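Local atomic coordinates of probable molybdenum cofactor guanylyltransferase (Aquifex aeolicus, PDB entry 2E8B), a protein that probably transfers the GMP moiety of GTP to molybdenum-molybdopterin, with magnesium as cofactor, to form the guanine dinucleotide form of the molybdenum cofactor. Residues T16-A21 against Y58-D63; V100-G105 against H135-V140; K40-R45 against D106-K111. One frame throughout, in Å; residues are numbered along the deposited sequence.

Contact 1 (T16-A21 against Y58-D63)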
loop_
_atom_site.group_PDB
_atom_site.type_symbol
_atom_site.label_atom_id
_atom_site.label_comp_id
_atom_site.label_asym_id
_atom_site.label_seq_id
_atom_site.Cartn_x
_atom_site.Cartn_y
_atom_site.Cartn_z
ATOM N N THR A 16 4.274 -2.962 -11.209
ATOM C CA THR A 16 4.658 -3.477 -9.900
ATOM C C THR A 16 3.858 -2.865 -8.754
ATOM O O THR A 16 3.447 -1.706 -8.810
ATOM C CB THR A 16 6.164 -3.257 -9.647
ATOM O OG1 THR A 16 6.411 -1.879 -9.352
ATOM C CG2 THR A 16 6.964 -3.635 -10.887
ATOM N N CYS A 17 3.639 -3.664 -7.715
ATOM C CA CYS A 17 2.884 -3.228 -6.550
ATOM C C CYS A 17 3.565 -3.667 -5.261
ATOM O O CYS A 17 4.119 -4.766 -5.178
ATOM C CB CYS A 17 1.470 -3.813 -6.605
ATOM S SG CYS A 17 0.374 -3.447 -5.200
ATOM N N TYR A 18 3.506 -2.802 -4.253
ATOM C CA TYR A 18 4.090 -3.089 -2.954
ATOM C C TYR A 18 2.977 -3.155 -1.927
ATOM O O TYR A 18 2.234 -2.199 -1.754
ATOM C CB TYR A 18 5.080 -1.996 -2.574
ATOM C CG TYR A 18 6.301 -2.018 -3.442
ATOM C CD1 TYR A 18 6.310 -1.361 -4.665
ATOM C CD2 TYR A 18 7.424 -2.760 -3.074
ATOM C CE1 TYR A 18 7.401 -1.440 -5.512
ATOM C CE2 TYR A 18 8.529 -2.847 -3.913
ATOM C CZ TYR A 18 8.507 -2.185 -5.132
ATOM O OH TYR A 18 9.582 -2.261 -5.974
ATOM N N VAL A 19 2.856 -4.305 -1.271
ATOM C CA VAL A 19 1.843 -4.504 -0.248
ATOM C C VAL A 19 2.528 -4.269 1.088
ATOM O O VAL A 19 3.467 -4.983 1.448
ATOM C CB VAL A 19 1.270 -5.937 -0.303
ATOM C CG1 VAL A 19 0.300 -6.157 0.844
ATOM C CG2 VAL A 19 0.576 -6.165 -1.636
ATOM N N LEU A 20 2.064 -3.258 1.815
ATOM C CA LEU A 20 2.653 -2.898 3.100
ATOM C C LEU A 20 2.127 -3.748 4.253
ATOM O O LEU A 20 0.952 -3.674 4.601
ATOM C CB LEU A 20 2.404 -1.411 3.385
ATOM C CG LEU A 20 2.813 -0.458 2.259
ATOM C CD1 LEU A 20 2.605 0.990 2.690
ATOM C CD2 LEU A 20 4.275 -0.689 1.904
ATOM N N ALA A 21 3.015 -4.543 4.846
ATOM C CA ALA A 21 2.655 -5.422 5.957
ATOM C C ALA A 21 2.974 -4.844 7.334
ATOM O O ALA A 21 2.503 -5.364 8.346
ATOM C CB ALA A 21 3.346 -6.766 5.795
ATOM N N TYR A 58 5.365 -7.238 -4.337
ATOM C CA TYR A 58 6.274 -7.466 -3.226
ATOM C C TYR A 58 5.590 -7.135 -1.914
ATOM O O TYR A 58 4.685 -6.302 -1.868
ATOM C CB TYR A 58 7.523 -6.590 -3.348
ATOM C CG TYR A 58 8.271 -6.748 -4.648
ATOM C CD1 TYR A 58 7.948 -5.970 -5.755
ATOM C CD2 TYR A 58 9.289 -7.691 -4.776
ATOM C CE1 TYR A 58 8.616 -6.123 -6.961
ATOM C CE2 TYR A 58 9.967 -7.855 -5.985
ATOM C CZ TYR A 58 9.622 -7.066 -7.071
ATOM O OH TYR A 58 10.273 -7.215 -8.274
ATOM N N ILE A 59 6.023 -7.806 -0.855
ATOM C CA ILE A 59 5.488 -7.558 0.473
ATOM C C ILE A 59 6.557 -6.769 1.215
ATOM O O ILE A 59 7.718 -7.175 1.253
ATOM C CB ILE A 59 5.240 -8.871 1.240
ATOM C CG1 ILE A 59 4.243 -9.748 0.480
ATOM C CG2 ILE A 59 4.761 -8.557 2.647
ATOM C CD1 ILE A 59 2.838 -9.179 0.404
ATOM N N VAL A 60 6.180 -5.628 1.777
ATOM C CA VAL A 60 7.131 -4.831 2.532
ATOM C C VAL A 60 6.900 -5.167 4.001
ATOM O O VAL A 60 5.816 -4.931 4.534
ATOM C CB VAL A 60 6.909 -3.323 2.314
ATOM C CG1 VAL A 60 7.831 -2.529 3.232
ATOM C CG2 VAL A 60 7.166 -2.960 0.854
ATOM N N ALA A 61 7.912 -5.737 4.649
ATOM C CA ALA A 61 7.788 -6.110 6.054
ATOM C C ALA A 61 9.133 -6.053 6.769
ATOM O O ALA A 61 10.183 -6.084 6.129
ATOM C CB ALA A 61 7.205 -7.508 6.166
ATOM N N LYS A 62 9.093 -5.975 8.096
ATOM C CA LYS A 62 10.316 -5.919 8.903
ATOM C C LYS A 62 10.852 -7.314 9.222
ATOM O O LYS A 62 12.001 -7.469 9.647
ATOM C CB LYS A 62 10.060 -5.174 10.224
ATOM C CG LYS A 62 9.625 -3.719 10.078
ATOM C CD LYS A 62 9.577 -3.038 11.432
ATOM C CE LYS A 62 9.059 -1.610 11.329
ATOM N NZ LYS A 62 9.961 -0.740 10.519
ATOM N N ASP A 63 10.017 -8.330 9.018
ATOM C CA ASP A 63 10.403 -9.711 9.303
ATOM C C ASP A 63 10.009 -10.623 8.142
ATOM O O ASP A 63 8.824 -10.839 7.887
ATOM C CB ASP A 63 9.716 -10.179 10.588
ATOM C CG ASP A 63 10.305 -11.465 11.133
ATOM O OD1 ASP A 63 10.487 -12.418 10.354
ATOM O OD2 ASP A 63 10.577 -11.524 12.349
#
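Tyr18, Val19 and Leu20 pair with Tyr58, Ile59 and Val60 as two neighbouring parallel strands. The axes of 16-21 and 58-61 approach to 4.6 Å at an angle of 33°, so the pair is twisted. Four backbone hydrogen bonds join them in a ladder: Tyr58 N to Cys17 O, Val19 N to Tyr58 O, Val60 N to Val19 O and Ala21 N to Val60 O. All four are short and fairly straight. Val19 uses both its N-H and its carbonyl.

Tyr18, Leu20, Tyr58 and Val60 share one face of the sheet. The two tyrosine side chains lie side by side and point the same way. Their ring planes are within 20° of parallel but slid apart, with centroids at 5.3 Å, so they barely overlap. They touch through Tyr18 CE2 and Tyr58 CD1, 3.7 Å apart. Tyr18 CD2 also meets Val60 CG2 at 3.9 Å. An alanine in place of Tyr18 would probably leave a gap beside the Tyr58 ring and Val60 CG2 and let that ring shift. Leu20 reaches Val60 with CD2, which lies 3.7 Å from Val60 CB.

Val19 and Ile59 are on the other face. Ile59 CD1 packs 3.7 Å from Val19 CB. The Ile59 chi1 of -60° sets CG1 beside the backbone N and leaves CG2 as the branch that meets Ala21 CB, at 3.9 Å. Helix 32-51 covers this face through Ile43 and Tyr47, and helix 84-94 covers the tyrosine face through Ala91 and Thr90.

Strand 16-22, helix 32-51 and strand 56-61 form a beta-alpha-beta unit of the nucleotidyltransferase domain. Leu20 and Ala21, at the end of the first strand, are predicted to bind GTP.

Contact 2 (V100-G105 against H135-V140); sequences VFVLSG and HTLVGV
Phe101, Val102 and Leu103 run antiparallel to Val140, Gly139 and Val138; the two chain directions, taken from residues 100-104 and 137-140, are 162° apart. Val102 and Gly139 form the hydrogen-bonded pair: Val102 N donates to Gly139 O at 2.8 Å, and Gly139 N returns a bond to Val102 O. A third bond, from Ser104 N to Leu137 O, is more bent, at 130° at the hydrogen. Its acceptor belongs to Leu137, the third residue of a type I turn from His135 to Val138.

The Phe101 side chain reaches across to Gly139. CG is anti to the backbone N (chi1 -154°), and the ring lies against the glycine backbone. Gly139 O stands 3.5 Å above the plane, over the ring centre. Gly139 CA also sits over the ring, 4.3 Å from the centroid, in a CH-pi contact. Val140 crosses Phe101 at about a right angle. Its CG2 comes obliquely to the ring and touches Phe101 CD2 at 3.5 Å.

Leu103 CD1 and Val138 CG2 meet more loosely on the same face as Phe101, 4.3 Å apart. Near the turn, Ser104 CB packs 3.8 Å from Leu137 CB. The hydroxyl of Ser104 is bonded outside the pair, to Asp106 OD1, a bond that could orient Asp106, which is predicted to bind magnesium.

Strand 99-104 thus lies between two partners: strand 16-22, parallel to it, and the antiparallel chain leading into strand 140-142. Helix 112-120 covers the Phe101 face, with Val115, Val118 and Leu119 on the Phe101 side chain and Leu119 also on Val140. On the other face, Val102 and Leu137 both touch Leu20, and Leu137 also packs on Ile160 of helix 160-167.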
loop_
_atom_site.group_PDB
_atom_site.type_symbol
_atom_site.label_atom_id
_atom_site.label_comp_id
_atom_site.label_asym_id
_atom_site.label_seq_id
_atom_site.Cartn_x
_atom_site.Cartn_y
_atom_site.Cartn_z
ATOM N N VAL A 100 4.971 3.169 -9.107
ATOM C CA VAL A 100 4.595 1.876 -8.559
ATOM C C VAL A 100 3.336 1.994 -7.717
ATOM O O VAL A 100 3.027 3.064 -7.185
ATOM C CB VAL A 100 5.731 1.278 -7.687
ATOM C CG1 VAL A 100 7.004 1.128 -8.519
ATOM C CG2 VAL A 100 5.980 2.158 -6.471
ATOM N N PHE A 101 2.592 0.896 -7.617
ATOM C CA PHE A 101 1.382 0.910 -6.819
ATOM C C PHE A 101 1.727 0.564 -5.375
ATOM O O PHE A 101 2.658 -0.205 -5.109
ATOM C CB PHE A 101 0.352 -0.090 -7.354
ATOM C CG PHE A 101 -1.060 0.282 -7.018
ATOM C CD1 PHE A 101 -1.625 -0.091 -5.806
ATOM C CD2 PHE A 101 -1.806 1.073 -7.889
ATOM C CE1 PHE A 101 -2.911 0.322 -5.458
ATOM C CE2 PHE A 101 -3.093 1.492 -7.551
ATOM C CZ PHE A 101 -3.645 1.114 -6.329
ATOM N N VAL A 102 0.984 1.159 -4.448
ATOM C CA VAL A 102 1.172 0.925 -3.022
ATOM C C VAL A 102 -0.188 0.513 -2.488
ATOM O O VAL A 102 -1.197 1.176 -2.745
ATOM C CB VAL A 102 1.660 2.197 -2.304
ATOM C CG1 VAL A 102 1.701 1.964 -0.797
ATOM C CG2 VAL A 102 3.048 2.572 -2.809
ATOM N N LEU A 103 -0.212 -0.584 -1.742
ATOM C CA LEU A 103 -1.459 -1.120 -1.229
ATOM C C LEU A 103 -1.276 -1.616 0.200
ATOM O O LEU A 103 -0.451 -2.490 0.455
ATOM C CB LEU A 103 -1.894 -2.269 -2.150
ATOM C CG LEU A 103 -3.273 -2.914 -2.077
ATOM C CD1 LEU A 103 -4.359 -1.868 -2.289
ATOM C CD2 LEU A 103 -3.363 -3.990 -3.161
ATOM N N SER A 104 -2.037 -1.049 1.131
ATOM C CA SER A 104 -1.956 -1.464 2.529
ATOM C C SER A 104 -2.425 -2.915 2.649
ATOM O O SER A 104 -3.378 -3.328 1.985
ATOM C CB SER A 104 -2.833 -0.555 3.394
ATOM O OG SER A 104 -2.711 -0.896 4.761
ATOM N N GLY A 105 -1.756 -3.689 3.497
ATOM C CA GLY A 105 -2.134 -5.083 3.661
ATOM C C GLY A 105 -3.268 -5.359 4.634
ATOM O O GLY A 105 -3.533 -6.520 4.950
ATOM N N HIS A 135 -7.062 7.727 1.448
ATOM C CA HIS A 135 -6.316 6.492 1.593
ATOM C C HIS A 135 -4.903 6.628 1.070
ATOM O O HIS A 135 -4.607 6.282 -0.071
ATOM C CB HIS A 135 -7.065 5.364 0.895
ATOM C CG HIS A 135 -8.438 5.159 1.444
ATOM N ND1 HIS A 135 -9.542 5.827 0.963
ATOM C CD2 HIS A 135 -8.864 4.443 2.509
ATOM C CE1 HIS A 135 -10.590 5.534 1.711
ATOM N NE2 HIS A 135 -10.205 4.697 2.657
ATOM N N THR A 136 -4.034 7.137 1.937
ATOM C CA THR A 136 -2.636 7.370 1.615
ATOM C C THR A 136 -1.890 6.129 1.167
ATOM O O THR A 136 -0.887 6.226 0.457
ATOM C CB THR A 136 -1.885 7.944 2.820
ATOM O OG1 THR A 136 -1.984 7.028 3.915
ATOM C CG2 THR A 136 -2.469 9.284 3.225
ATOM N N LEU A 137 -2.378 4.963 1.575
ATOM C CA LEU A 137 -1.715 3.718 1.206
ATOM C C LEU A 137 -2.440 2.889 0.152
ATOM O O LEU A 137 -2.304 1.663 0.117
ATOM C CB LEU A 137 -1.454 2.872 2.455
ATOM C CG LEU A 137 -0.659 3.602 3.548
ATOM C CD1 LEU A 137 -0.440 2.677 4.746
ATOM C CD2 LEU A 137 0.678 4.067 2.989
ATOM N N VAL A 138 -3.229 3.561 -0.684
ATOM C CA VAL A 138 -3.925 2.920 -1.796
ATOM C C VAL A 138 -3.768 3.875 -2.972
ATOM O O VAL A 138 -4.564 4.797 -3.168
ATOM C CB VAL A 138 -5.433 2.686 -1.526
ATOM C CG1 VAL A 138 -6.091 2.081 -2.766
ATOM C CG2 VAL A 138 -5.619 1.742 -0.337
ATOM N N GLY A 139 -2.705 3.676 -3.741
ATOM C CA GLY A 139 -2.482 4.551 -4.871
ATOM C C GLY A 139 -1.178 4.304 -5.592
ATOM O O GLY A 139 -0.463 3.340 -5.318
ATOM N N VAL A 140 -0.875 5.195 -6.528
ATOM C CA VAL A 140 0.345 5.103 -7.306
ATOM C C VAL A 140 1.267 6.220 -6.860
ATOM O O VAL A 140 0.859 7.382 -6.796
ATOM C CB VAL A 140 0.061 5.247 -8.814
ATOM C CG1 VAL A 140 1.364 5.152 -9.612
ATOM C CG2 VAL A 140 -0.899 4.152 -9.258
#

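Contact 3 (K40-R45 against D106-K111)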
loop_
_atom_site.group_PDB
_atom_site.type_symbol
_atom_site.label_atom_id
_atom_site.label_comp_id
_atom_site.label_asym_id
_atom_site.label_seq_id
_atom_site.Cartn_x
_atom_site.Cartn_y
_atom_site.Cartn_z
ATOM N N LYS A 40 -3.954 -12.125 8.957
ATOM C CA LYS A 40 -3.111 -12.894 8.047
ATOM C C LYS A 40 -3.894 -13.275 6.796
ATOM O O LYS A 40 -3.354 -13.261 5.695
ATOM C CB LYS A 40 -2.594 -14.164 8.723
ATOM C CG LYS A 40 -1.671 -13.926 9.899
ATOM C CD LYS A 40 -1.363 -15.241 10.597
ATOM C CE LYS A 40 -0.741 -15.012 11.967
ATOM N NZ LYS A 40 -0.577 -16.299 12.702
ATOM N N LYS A 41 -5.166 -13.626 6.971
ATOM C CA LYS A 41 -6.013 -13.994 5.842
ATOM C C LYS A 41 -6.266 -12.747 5.008
ATOM O O LYS A 41 -6.364 -12.808 3.781
ATOM C CB LYS A 41 -7.351 -14.554 6.334
ATOM C CG LYS A 41 -7.239 -15.870 7.082
ATOM C CD LYS A 41 -6.699 -16.975 6.188
ATOM C CE LYS A 41 -7.616 -17.243 5.000
ATOM N NZ LYS A 41 -7.163 -18.419 4.201
ATOM N N VAL A 42 -6.376 -11.615 5.692
ATOM C CA VAL A 42 -6.617 -10.349 5.019
ATOM C C VAL A 42 -5.457 -9.974 4.096
ATOM O O VAL A 42 -5.672 -9.693 2.917
ATOM C CB VAL A 42 -6.851 -9.211 6.040
ATOM C CG1 VAL A 42 -6.907 -7.865 5.320
ATOM C CG2 VAL A 42 -8.153 -9.451 6.798
ATOM N N ILE A 43 -4.227 -9.983 4.607
ATOM C CA ILE A 43 -3.103 -9.613 3.750
ATOM C C ILE A 43 -2.922 -10.632 2.632
ATOM O O ILE A 43 -2.491 -10.291 1.527
ATOM C CB ILE A 43 -1.775 -9.453 4.541
ATOM C CG1 ILE A 43 -0.733 -8.777 3.643
ATOM C CG2 ILE A 43 -1.256 -10.805 5.009
ATOM C CD1 ILE A 43 0.553 -8.390 4.356
ATOM N N GLU A 44 -3.258 -11.886 2.915
ATOM C CA GLU A 44 -3.155 -12.930 1.905
ATOM C C GLU A 44 -4.084 -12.557 0.753
ATOM O O GLU A 44 -3.709 -12.645 -0.418
ATOM C CB GLU A 44 -3.575 -14.277 2.497
ATOM C CG GLU A 44 -3.416 -15.459 1.555
ATOM C CD GLU A 44 -3.844 -16.770 2.199
ATOM O OE1 GLU A 44 -5.038 -16.919 2.521
ATOM O OE2 GLU A 44 -2.981 -17.649 2.387
ATOM N N ARG A 45 -5.296 -12.128 1.089
ATOM C CA ARG A 45 -6.264 -11.739 0.074
ATOM C C ARG A 45 -5.807 -10.511 -0.707
ATOM O O ARG A 45 -5.966 -10.450 -1.930
ATOM C CB ARG A 45 -7.628 -11.464 0.706
ATOM C CG ARG A 45 -8.287 -12.687 1.333
ATOM C CD ARG A 45 -9.803 -12.537 1.370
ATOM N NE ARG A 45 -10.252 -11.486 2.280
ATOM C CZ ARG A 45 -10.294 -11.606 3.605
ATOM N NH1 ARG A 45 -9.915 -12.737 4.188
ATOM N NH2 ARG A 45 -10.717 -10.593 4.349
ATOM N N ASP A 106 -3.951 -4.316 5.098
ATOM C CA ASP A 106 -5.047 -4.486 6.056
ATOM C C ASP A 106 -6.433 -4.117 5.520
ATOM O O ASP A 106 -7.309 -3.694 6.277
ATOM C CB ASP A 106 -4.751 -3.666 7.315
ATOM C CG ASP A 106 -4.726 -2.176 7.046
ATOM O OD1 ASP A 106 -4.860 -1.786 5.866
ATOM O OD2 ASP A 106 -4.569 -1.397 8.011
ATOM N N LEU A 107 -6.640 -4.297 4.221
ATOM C CA LEU A 107 -7.918 -3.977 3.584
ATOM C C LEU A 107 -8.637 -5.271 3.203
ATOM O O LEU A 107 -8.477 -5.786 2.098
ATOM C CB LEU A 107 -7.658 -3.106 2.357
ATOM C CG LEU A 107 -6.971 -1.790 2.749
ATOM C CD1 LEU A 107 -6.431 -1.083 1.516
ATOM C CD2 LEU A 107 -7.956 -0.901 3.498
ATOM N N PRO A 108 -9.467 -5.791 4.122
ATOM C CA PRO A 108 -10.236 -7.027 3.965
ATOM C C PRO A 108 -11.225 -7.123 2.814
ATOM O O PRO A 108 -11.592 -8.225 2.407
ATOM C CB PRO A 108 -10.915 -7.176 5.324
ATOM C CG PRO A 108 -11.185 -5.760 5.706
ATOM C CD PRO A 108 -9.887 -5.065 5.335
ATOM N N LEU A 109 -11.657 -5.983 2.284
ATOM C CA LEU A 109 -12.629 -5.988 1.197
ATOM C C LEU A 109 -12.109 -5.483 -0.149
ATOM O O LEU A 109 -12.889 -5.296 -1.086
ATOM C CB LEU A 109 -13.856 -5.176 1.616
ATOM C CG LEU A 109 -14.594 -5.785 2.810
ATOM C CD1 LEU A 109 -15.653 -4.821 3.313
ATOM C CD2 LEU A 109 -15.220 -7.110 2.399
ATOM N N MET A 110 -10.801 -5.281 -0.256
ATOM C CA MET A 110 -10.221 -4.795 -1.506
ATOM C C MET A 110 -10.569 -5.689 -2.692
ATOM O O MET A 110 -10.615 -6.917 -2.583
ATOM C CB MET A 110 -8.694 -4.668 -1.379
ATOM C CG MET A 110 -7.977 -4.104 -2.613
ATOM S SD MET A 110 -8.549 -2.459 -3.190
ATOM C CE MET A 110 -8.333 -1.473 -1.703
ATOM N N LYS A 111 -10.846 -5.049 -3.821
ATOM C CA LYS A 111 -11.180 -5.743 -5.056
ATOM C C LYS A 111 -10.316 -5.170 -6.161
ATOM O O LYS A 111 -9.933 -4.005 -6.120
ATOM C CB LYS A 111 -12.652 -5.547 -5.421
ATOM C CG LYS A 111 -13.605 -6.469 -4.692
ATOM C CD LYS A 111 -14.934 -6.558 -5.427
ATOM C CE LYS A 111 -15.796 -7.678 -4.856
ATOM N NZ LYS A 111 -17.040 -7.900 -5.647
HETATM O O HOH W 1 -8.120 -7.983 -1.550
#
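Val42 and Arg45, one turn apart on helix 32-51, hold the loop that follows strand 99-104 in this MobA-like nucleotidyltransferase domain. The helix is the connection of a beta-alpha-beta unit. The loop begins with Asp106, predicted to bind GTP and magnesium, and makes a type I turn from Leu107 to Met110.

While Lys41 forms a salt bridge with Glu44 within the helix, Val42 points toward the loop and carries the apolar part of the contact. CG1 is anti to the backbone N (chi1 172°) and sits 3.5 Å from Pro108 N, against the peptide backbone. It also lies 3.8 Å from Asp106 C. CG2 meets the proline ring at CB, 3.9 Å away. The two side chains lie side by side and point the same way. Pro108 packs on Met185 as well.

Ile43 packs on Val19 and Ala21 of strand 16-22.

The Arg45 chain bends at chi3 (-67°, about CG-CD), which turns NE back. Val42 CA lies 4.0 Å above the guanidinium plane of Arg45, offset toward the rim of the group. A water molecule lies 2.9 Å from Met110 O and, at a weak 3.3 Å, from Arg45 O. The main polar link across the contact is made by the guanidinium edge: Arg45 NH2 donates to Pro108 O at 3.2 Å, at 163° at the hydrogen, on a carbonyl lone pair and in the guanidinium plane.

How the contacts relate
Contacts 1 and 2 share one sheet, with centres 11 Å apart. Strands 16-22 and 99-104 lie next to each other in it, and Tyr18 N to Phe101 O, 2.9 Å, is a probable hydrogen bond between them. Leu20 O and Gly105 N, also 2.9 Å apart, probably make another. The centre of contact 3 is about 13 Å from both other centres. Ile43 joins it to contact 1, with its CD1 3.5 Å from Ala21 CB. Leu107 CD1 joins it to contact 2, 3.5 Å from Val138 CG2. Leu20 of contact 1 and Asp106 of contact 3, both predicted to bind GTP and the latter also magnesium, have side chains about 8 Å apart.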